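Local coordinates for DUF2442 domain-containing protein (Nitrosomonas europaea, PDB 2AUW) that is of unknown function but carries a helix-turn-helix-like arrangement and may bind DNA, at residues L113-R117 with R118-Y122; N102-L106 with T107-E111; K128-P131 with R132-L136. All coordinates share one frame; numbering follows the deposited sequence. Where two conformers were deposited one is given.

Contact 1 of 3, residues L113-R117 with R118-Y122; sequences LGISR and RMVSY
Ile115 and Val120 bring their branches together at about a right angle, CD1 of Ile115 resting 3.7 Å from CG2 of Val120. CG1 of Ile115 lies between its backbone N and carbonyl carbon (chi1 67°), and this rotation carries the CD1 end under the first turn of helix 117-124. The same methyl passes more loosely by CB of Met119, here selenomethionine. Ser116, the N-cap residue, works on the polar side: its OG accepts from the N-H of Met119 at 3.0 Å, over a moderately bent path of 153°. CB and CG of Met119 both approach that oxygen from the same side, CG lying 3.5 Å from OG before the chain folds away. CG2 of Val120 also packs over Ser116 O at 3.4 Å, next to the nearly straight bond by which Val120 N donates to that carbonyl (3.1 Å). Ser121 N repeats the pattern one residue on, binding Arg117 O at 3.0 Å. The ends of both arginines leave the contact for the second subunit. Arg117 gives NE to Thr107 of its own chain and NH2 to a salt bridge with Asp45 of the second subunit, while the extended Arg118 reaches Arg41 O of that subunit through NH1. CE2 of Tyr122 sits 3.7 Å above one face of the Arg118 guanidinium, toward its rim. Val120 also packs on Phe95 and Met99 of helix 92-101. A glycine of positive phi, an apolar residue and a serine N-cap joining helix 106-113 to helix 117-124 are consistent with the turn of a helix-turn-helix, in which helix 117-124 would take the place of the recognition helix.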
loop_
_atom_site.group_PDB
_atom_site.type_symbol
_atom_site.label_atom_id
_atom_site.label_comp_id
_atom_site.label_asym_id
_atom_site.label_seq_id
_atom_site.Cartn_x
_atom_site.Cartn_y
_atom_site.Cartn_z
ATOM N N LEU B 113 -4.934 -9.376 -18.476
ATOM C CA LEU B 113 -6.018 -8.484 -18.913
ATOM C C LEU B 113 -5.537 -7.307 -19.759
ATOM O O LEU B 113 -6.346 -6.628 -20.420
ATOM C CB LEU B 113 -6.760 -7.899 -17.696
ATOM C CG LEU B 113 -7.450 -8.909 -16.763
ATOM C CD1 LEU B 113 -7.760 -8.296 -15.366
ATOM C CD2 LEU B 113 -8.679 -9.498 -17.453
ATOM N N GLY B 114 -4.247 -7.027 -19.704
ATOM C CA GLY B 114 -3.703 -5.825 -20.340
ATOM C C GLY B 114 -4.075 -4.539 -19.635
ATOM O O GLY B 114 -4.394 -3.549 -20.290
ATOM N N ILE B 115 -3.993 -4.535 -18.300
ATOM C CA ILE B 115 -4.223 -3.344 -17.470
ATOM C C ILE B 115 -3.077 -3.246 -16.450
ATOM O O ILE B 115 -2.227 -4.143 -16.387
ATOM C CB ILE B 115 -5.607 -3.367 -16.721
ATOM C CG1 ILE B 115 -5.665 -4.482 -15.654
ATOM C CG2 ILE B 115 -6.776 -3.478 -17.713
ATOM C CD1 ILE B 115 -7.008 -4.556 -14.878
ATOM N N SER B 116 -3.050 -2.187 -15.654
ATOM C CA SER B 116 -1.944 -2.001 -14.716
ATOM C C SER B 116 -2.107 -2.871 -13.471
ATOM O O SER B 116 -3.238 -3.267 -13.143
ATOM C CB SER B 116 -1.835 -0.539 -14.328
ATOM O OG SER B 116 -2.843 -0.168 -13.389
ATOM N N ARG B 117 -0.988 -3.167 -12.782
ATOM C CA ARG B 117 -1.036 -3.891 -11.515
ATOM C C ARG B 117 -1.837 -3.104 -10.493
ATOM O O ARG B 117 -2.569 -3.704 -9.694
ATOM C CB ARG B 117 0.360 -4.145 -10.949
ATOM C CG ARG B 117 1.232 -5.012 -11.806
ATOM C CD ARG B 117 2.627 -5.051 -11.180
ATOM N NE ARG B 117 2.777 -6.067 -10.135
ATOM C CZ ARG B 117 2.837 -5.821 -8.827
ATOM N NH1 ARG B 117 2.720 -4.587 -8.362
ATOM N NH2 ARG B 117 3.039 -6.825 -7.974
ATOM N N ARG B 118 -1.716 -1.770 -10.528
ATOM C CA ARG B 118 -2.477 -0.941 -9.621
ATOM C C ARG B 118 -3.978 -1.148 -9.821
ATOM O O ARG B 118 -4.715 -1.250 -8.842
ATOM C CB ARG B 118 -2.134 0.552 -9.778
ATOM C CG ARG B 118 -2.974 1.490 -8.887
ATOM C CD ARG B 118 -2.636 2.952 -9.191
ATOM N NE ARG B 118 -2.887 3.904 -8.093
ATOM C CZ ARG B 118 -2.227 3.915 -6.937
ATOM N NH1 ARG B 118 -2.504 4.827 -6.007
ATOM N NH2 ARG B 118 -1.306 2.994 -6.690
HETATM N N MSE B 119 -4.412 -1.195 -11.080
HETATM C CA MSE B 119 -5.846 -1.330 -11.365
HETATM C C MSE B 119 -6.363 -2.704 -10.941
HETATM O O MSE B 119 -7.474 -2.823 -10.432
HETATM C CB MSE B 119 -6.149 -1.064 -12.833
HETATM C CG MSE B 119 -6.265 0.421 -13.121
HETATM SE SE MSE B 119 -8.026 0.957 -12.433
HETATM C CE MSE B 119 -8.495 2.153 -13.990
ATOM N N VAL B 120 -5.571 -3.740 -11.176
ATOM C CA VAL B 120 -5.877 -5.061 -10.628
ATOM C C VAL B 120 -6.114 -4.990 -9.112
ATOM O O VAL B 120 -7.103 -5.513 -8.612
ATOM C CB VAL B 120 -4.784 -6.106 -10.980
ATOM C CG1 VAL B 120 -5.054 -7.469 -10.290
ATOM C CG2 VAL B 120 -4.697 -6.279 -12.511
ATOM N N SER B 121 -5.179 -4.387 -8.384
ATOM C CA SER B 121 -5.335 -4.184 -6.947
ATOM C C SER B 121 -6.606 -3.390 -6.586
ATOM O O SER B 121 -7.343 -3.768 -5.690
ATOM C CB SER B 121 -4.117 -3.462 -6.394
ATOM O OG SER B 121 -4.256 -3.267 -5.004
ATOM N N TYR B 122 -6.872 -2.305 -7.295
ATOM C CA TYR B 122 -8.077 -1.504 -7.004
ATOM C C TYR B 122 -9.367 -2.306 -7.115
ATOM O O TYR B 122 -10.240 -2.208 -6.244
ATOM C CB TYR B 122 -8.129 -0.237 -7.868
ATOM C CG TYR B 122 -7.473 0.961 -7.179
ATOM C CD1 TYR B 122 -8.207 2.117 -6.900
ATOM C CD2 TYR B 122 -6.139 0.919 -6.766
ATOM C CE1 TYR B 122 -7.636 3.215 -6.260
ATOM C CE2 TYR B 122 -5.536 2.039 -6.135
ATOM C CZ TYR B 122 -6.296 3.176 -5.885
ATOM O OH TYR B 122 -5.741 4.284 -5.261
#

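Contact 2 of 3, residues N102-L106 with T107-E111; sequences NNLSL and TTAAE
Thr108 turns back on Ser105, and the two residues cap the start of helix 106-113 reciprocally. From the Thr108 backbone outward, CB comes first, 4.1 Å from CD2 of Leu104, whose side chain runs across it at a slant. There the chain forks. CG2 passes near Ser105 OG, and OG1 takes the place between the backbone N and the carbonyl carbon (chi1 53°), which swings the hydroxyl toward the preceding loop. OG1 accepts from Ser105 N at 2.8 Å, with an N-H...O angle of 157°, and also lies 3.3 Å from CA of Leu104. A water 2.7 Å from OG1 donates in turn to Asn103 O, extending the link to the end of the previous helix. The return bond goes from Thr108 N to Ser105 OG, 3.2 Å long and close to straight, completing the capping box. A valine at Thr108 would probably leave Ser105 N and the bridging water without their hydroxyl partner, reducing the box to the bond from the residue's own N-H to Ser105 OG. Behind the cap, Ala109 N binds Ser105 O at 2.8 Å, and CD1 of Leu104 touches CB of Ala109 at 4.0 Å. Asn103, with positive phi, is the C-prime residue of the Schellman motif that ends helix 92-101, so one short loop stops that helix and starts the next. Around it, Leu104 packs on Trp98 of helix 92-101 and Trp141 of helix 132-144, whereas Leu106 packs on Val120 and Arg117 of helix 117-124 and on Pro44 of the second subunit.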
loop_
_atom_site.group_PDB
_atom_site.type_symbol
_atom_site.label_atom_id
_atom_site.label_comp_id
_atom_site.label_asym_id
_atom_site.label_seq_id
_atom_site.Cartn_x
_atom_site.Cartn_y
_atom_site.Cartn_z
ATOM N N ASN B 102 -7.230 -19.184 -11.083
ATOM C CA ASN B 102 -6.210 -19.199 -12.122
ATOM C C ASN B 102 -4.803 -18.999 -11.624
ATOM O O ASN B 102 -3.887 -18.815 -12.423
ATOM C CB ASN B 102 -6.548 -18.211 -13.236
ATOM C CG ASN B 102 -7.761 -18.627 -13.985
ATOM O OD1 ASN B 102 -7.737 -19.614 -14.708
ATOM N ND2 ASN B 102 -8.850 -17.910 -13.794
ATOM N N ASN B 103 -4.631 -19.056 -10.303
ATOM C CA ASN B 103 -3.344 -18.832 -9.627
ATOM C C ASN B 103 -2.584 -17.568 -10.030
ATOM O O ASN B 103 -1.345 -17.558 -10.129
ATOM C CB ASN B 103 -2.441 -20.071 -9.741
ATOM C CG ASN B 103 -2.543 -20.951 -8.542
ATOM O OD1 ASN B 103 -3.210 -21.982 -8.566
ATOM N ND2 ASN B 103 -1.909 -20.534 -7.460
ATOM N N LEU B 104 -3.341 -16.500 -10.250
ATOM C CA LEU B 104 -2.793 -15.231 -10.727
ATOM C C LEU B 104 -2.357 -14.346 -9.575
ATOM O O LEU B 104 -2.997 -14.345 -8.531
ATOM C CB LEU B 104 -3.844 -14.478 -11.566
ATOM C CG LEU B 104 -4.396 -15.176 -12.814
ATOM C CD1 LEU B 104 -5.264 -14.229 -13.617
ATOM C CD2 LEU B 104 -3.297 -15.709 -13.683
ATOM N N SER B 105 -1.261 -13.610 -9.772
ATOM C CA SER B 105 -0.830 -12.529 -8.889
ATOM C C SER B 105 -1.235 -11.182 -9.508
ATOM O O SER B 105 -1.774 -11.158 -10.619
ATOM C CB SER B 105 0.701 -12.541 -8.760
ATOM O OG SER B 105 1.327 -12.206 -9.992
ATOM N N LEU B 106 -0.941 -10.077 -8.824
ATOM C CA LEU B 106 -1.112 -8.743 -9.410
ATOM C C LEU B 106 -0.424 -8.658 -10.783
ATOM O O LEU B 106 -1.010 -8.154 -11.742
ATOM C CB LEU B 106 -0.555 -7.652 -8.498
ATOM C CG LEU B 106 -1.265 -7.380 -7.167
ATOM C CD1 LEU B 106 -0.654 -6.137 -6.528
ATOM C CD2 LEU B 106 -2.811 -7.219 -7.325
ATOM N N THR B 107 0.813 -9.165 -10.860
ATOM C CA THR B 107 1.578 -9.175 -12.119
ATOM C C THR B 107 0.905 -9.966 -13.227
ATOM O O THR B 107 0.662 -9.418 -14.291
ATOM C CB THR B 107 3.044 -9.674 -11.901
ATOM O OG1 THR B 107 3.709 -8.760 -11.027
ATOM C CG2 THR B 107 3.797 -9.719 -13.232
ATOM N N THR B 108 0.603 -11.242 -12.975
ATOM C CA THR B 108 0.094 -12.127 -14.017
ATOM C C THR B 108 -1.370 -11.757 -14.367
ATOM O O THR B 108 -1.773 -11.863 -15.538
ATOM C CB THR B 108 0.280 -13.631 -13.678
ATOM O OG1 THR B 108 -0.270 -13.922 -12.396
ATOM C CG2 THR B 108 1.787 -14.010 -13.662
ATOM N N ALA B 109 -2.136 -11.264 -13.387
ATOM C CA ALA B 109 -3.497 -10.767 -13.703
ATOM C C ALA B 109 -3.432 -9.516 -14.578
ATOM O O ALA B 109 -4.176 -9.391 -15.538
ATOM C CB ALA B 109 -4.332 -10.501 -12.430
ATOM N N ALA B 110 -2.523 -8.601 -14.254
ATOM C CA ALA B 110 -2.354 -7.384 -15.069
ATOM C C ALA B 110 -1.952 -7.741 -16.502
ATOM O O ALA B 110 -2.537 -7.219 -17.467
ATOM C CB ALA B 110 -1.325 -6.430 -14.430
ATOM N N GLU B 111 -0.980 -8.640 -16.628
ATOM C CA GLU B 111 -0.542 -9.125 -17.934
ATOM C C GLU B 111 -1.667 -9.814 -18.691
ATOM O O GLU B 111 -1.864 -9.552 -19.883
ATOM C CB GLU B 111 0.679 -10.048 -17.787
ATOM C CG GLU B 111 1.934 -9.250 -17.419
ATOM C CD GLU B 111 3.070 -10.071 -16.831
ATOM O OE1 GLU B 111 2.863 -11.231 -16.403
ATOM O OE2 GLU B 111 4.189 -9.526 -16.783
HETATM O O HOH W 1 0.327 -16.471 -11.895
#

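Contact 3 of 3, residues K128-P131 with R132-L136; sequences KIIP and RTIWL
Pro131, at the N-cap of helix 132-144, meets Ile134 side by side, the two side chains pointing the same way, with CD of the proline 3.9 Å from CG1 of the isoleucine. The helix itself begins with Arg132, whose side chain leaves the contact, and Thr133 continues the turn. Ile134 then carries most of the apolar contact. Its CG1 stands beside the backbone N (chi1 -74°), a rotation that lays this branch along the proline ring and leaves CG2 to face Ile130. There CG2 of Ile134 meets CG2 of Ile130 at 3.8 Å, the two side chains crossing at about a right angle. Ile134 N also gives a weak, strongly bent bond to Pro131 O (3.1 Å). Trp135 N makes the straighter bond to the same oxygen, 3.3 Å and 167°, so this carbonyl is shared by two successive amides. The indole of Trp135 leads away to Val90, Met94 and Arg101. Leu136 N then continues the helical pattern by binding Arg132 O at 3.0 Å. Tyr123 of helix 117-124 touches Ile130, Pro131 and Ile134, and Phe95 of helix 92-101 packs on both isoleucines. The arrangement is the first turn of an alpha-helix entered through an N-cap proline, with Ile130 and Ile134 seating that turn against helices 92-101 and 117-124 of the helical domain.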
loop_
_atom_site.group_PDB
_atom_site.type_symbol
_atom_site.label_atom_id
_atom_site.label_comp_id
_atom_site.label_asym_id
_atom_site.label_seq_id
_atom_site.Cartn_x
_atom_site.Cartn_y
_atom_site.Cartn_z
ATOM N N LYS B 128 -12.155 0.380 -6.495
ATOM C CA LYS B 128 -12.808 0.859 -7.710
ATOM C C LYS B 128 -13.856 -0.146 -8.183
ATOM O O LYS B 128 -13.632 -1.364 -8.177
ATOM C CB LYS B 128 -11.790 1.092 -8.832
ATOM C CG LYS B 128 -10.911 2.282 -8.602
ATOM C CD LYS B 128 -10.205 2.737 -9.879
ATOM C CE LYS B 128 -9.661 4.157 -9.704
ATOM N NZ LYS B 128 -8.642 4.500 -10.755
ATOM N N ILE B 129 -15.002 0.350 -8.618
ATOM C CA ILE B 129 -16.004 -0.587 -9.147
ATOM C C ILE B 129 -15.493 -1.215 -10.438
ATOM O O ILE B 129 -14.790 -0.581 -11.234
ATOM C CB ILE B 129 -17.426 0.030 -9.312
ATOM C CG1 ILE B 129 -17.495 0.886 -10.555
ATOM C CG2 ILE B 129 -17.910 0.757 -8.067
ATOM C CD1 ILE B 129 -18.054 0.078 -11.697
ATOM N N ILE B 130 -15.828 -2.476 -10.634
ATOM C CA ILE B 130 -15.308 -3.247 -11.756
ATOM C C ILE B 130 -16.237 -3.124 -12.976
ATOM O O ILE B 130 -17.413 -3.559 -12.915
ATOM C CB ILE B 130 -15.117 -4.718 -11.345
ATOM C CG1 ILE B 130 -14.189 -4.815 -10.120
ATOM C CG2 ILE B 130 -14.573 -5.533 -12.533
ATOM C CD1 ILE B 130 -14.085 -6.226 -9.511
ATOM N N PRO B 131 -15.731 -2.518 -14.071
ATOM C CA PRO B 131 -16.621 -2.388 -15.227
ATOM C C PRO B 131 -16.967 -3.756 -15.863
ATOM O O PRO B 131 -16.182 -4.726 -15.785
ATOM C CB PRO B 131 -15.836 -1.516 -16.205
ATOM C CG PRO B 131 -14.592 -1.015 -15.472
ATOM C CD PRO B 131 -14.390 -1.947 -14.315
ATOM N N ARG B 132 -18.152 -3.820 -16.471
ATOM C CA ARG B 132 -18.575 -4.984 -17.263
ATOM C C ARG B 132 -17.472 -5.427 -18.248
ATOM O O ARG B 132 -17.171 -6.604 -18.342
ATOM C CB ARG B 132 -19.901 -4.645 -17.981
ATOM C CG ARG B 132 -20.284 -5.545 -19.166
ATOM C CD ARG B 132 -21.581 -5.070 -19.842
ATOM N NE ARG B 132 -21.954 -6.044 -20.859
ATOM C CZ ARG B 132 -22.853 -7.004 -20.695
ATOM N NH1 ARG B 132 -23.525 -7.119 -19.546
ATOM N NH2 ARG B 132 -23.088 -7.851 -21.693
ATOM N N THR B 133 -16.855 -4.476 -18.949
ATOM C CA THR B 133 -15.792 -4.785 -19.930
ATOM C C THR B 133 -14.626 -5.620 -19.308
ATOM O O THR B 133 -14.102 -6.555 -19.924
ATOM C CB THR B 133 -15.220 -3.491 -20.534
ATOM O OG1 THR B 133 -16.290 -2.565 -20.837
ATOM C CG2 THR B 133 -14.450 -3.802 -21.778
ATOM N N ILE B 134 -14.243 -5.275 -18.080
ATOM C CA ILE B 134 -13.139 -5.953 -17.389
ATOM C C ILE B 134 -13.539 -7.381 -17.054
ATOM O O ILE B 134 -12.778 -8.318 -17.318
ATOM C CB ILE B 134 -12.688 -5.157 -16.114
ATOM C CG1 ILE B 134 -11.897 -3.903 -16.533
ATOM C CG2 ILE B 134 -11.849 -6.050 -15.142
ATOM C CD1 ILE B 134 -10.619 -4.232 -17.340
ATOM N N TRP B 135 -14.738 -7.565 -16.486
ATOM C CA TRP B 135 -15.198 -8.922 -16.193
ATOM C C TRP B 135 -15.337 -9.817 -17.440
ATOM O O TRP B 135 -14.933 -10.979 -17.429
ATOM C CB TRP B 135 -16.471 -8.919 -15.339
ATOM C CG TRP B 135 -16.857 -10.305 -14.919
ATOM C CD1 TRP B 135 -18.005 -10.981 -15.255
ATOM C CD2 TRP B 135 -16.066 -11.215 -14.143
ATOM N NE1 TRP B 135 -17.970 -12.250 -14.727
ATOM C CE2 TRP B 135 -16.806 -12.413 -14.023
ATOM C CE3 TRP B 135 -14.811 -11.124 -13.512
ATOM C CZ2 TRP B 135 -16.338 -13.515 -13.305
ATOM C CZ3 TRP B 135 -14.336 -12.236 -12.802
ATOM C CH2 TRP B 135 -15.115 -13.411 -12.697
ATOM N N LEU B 136 -15.874 -9.270 -18.526
ATOM C CA LEU B 136 -15.905 -10.007 -19.783
ATOM C C LEU B 136 -14.477 -10.403 -20.216
ATOM O O LEU B 136 -14.253 -11.530 -20.669
ATOM C CB LEU B 136 -16.609 -9.170 -20.859
ATOM C CG LEU B 136 -18.129 -8.951 -20.701
ATOM C CD1 LEU B 136 -18.594 -7.977 -21.773
ATOM C CD2 LEU B 136 -18.890 -10.264 -20.844
#

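Along the chain the three contacts come in series, none nested in another. Contact 2 closes the loop between helices 92-101 and 106-113, contact 1 the turn from 106-113 to 117-124, and contact 3 the entry to helix 132-144. Contacts 1 and 2, centred about 9 Å apart, stand on consecutive helices, 117-124 and 106-113; besides the Arg117 bond to Thr107, Ile115 N probably bonds Ala110 O. Contact 1 also touches contact 3, through a probable bond from Lys128 N to Tyr122 O and packing of Ile115 on Ile134. Contacts 2 and 3 do not touch, so contact 1 joins them within the four-helix region.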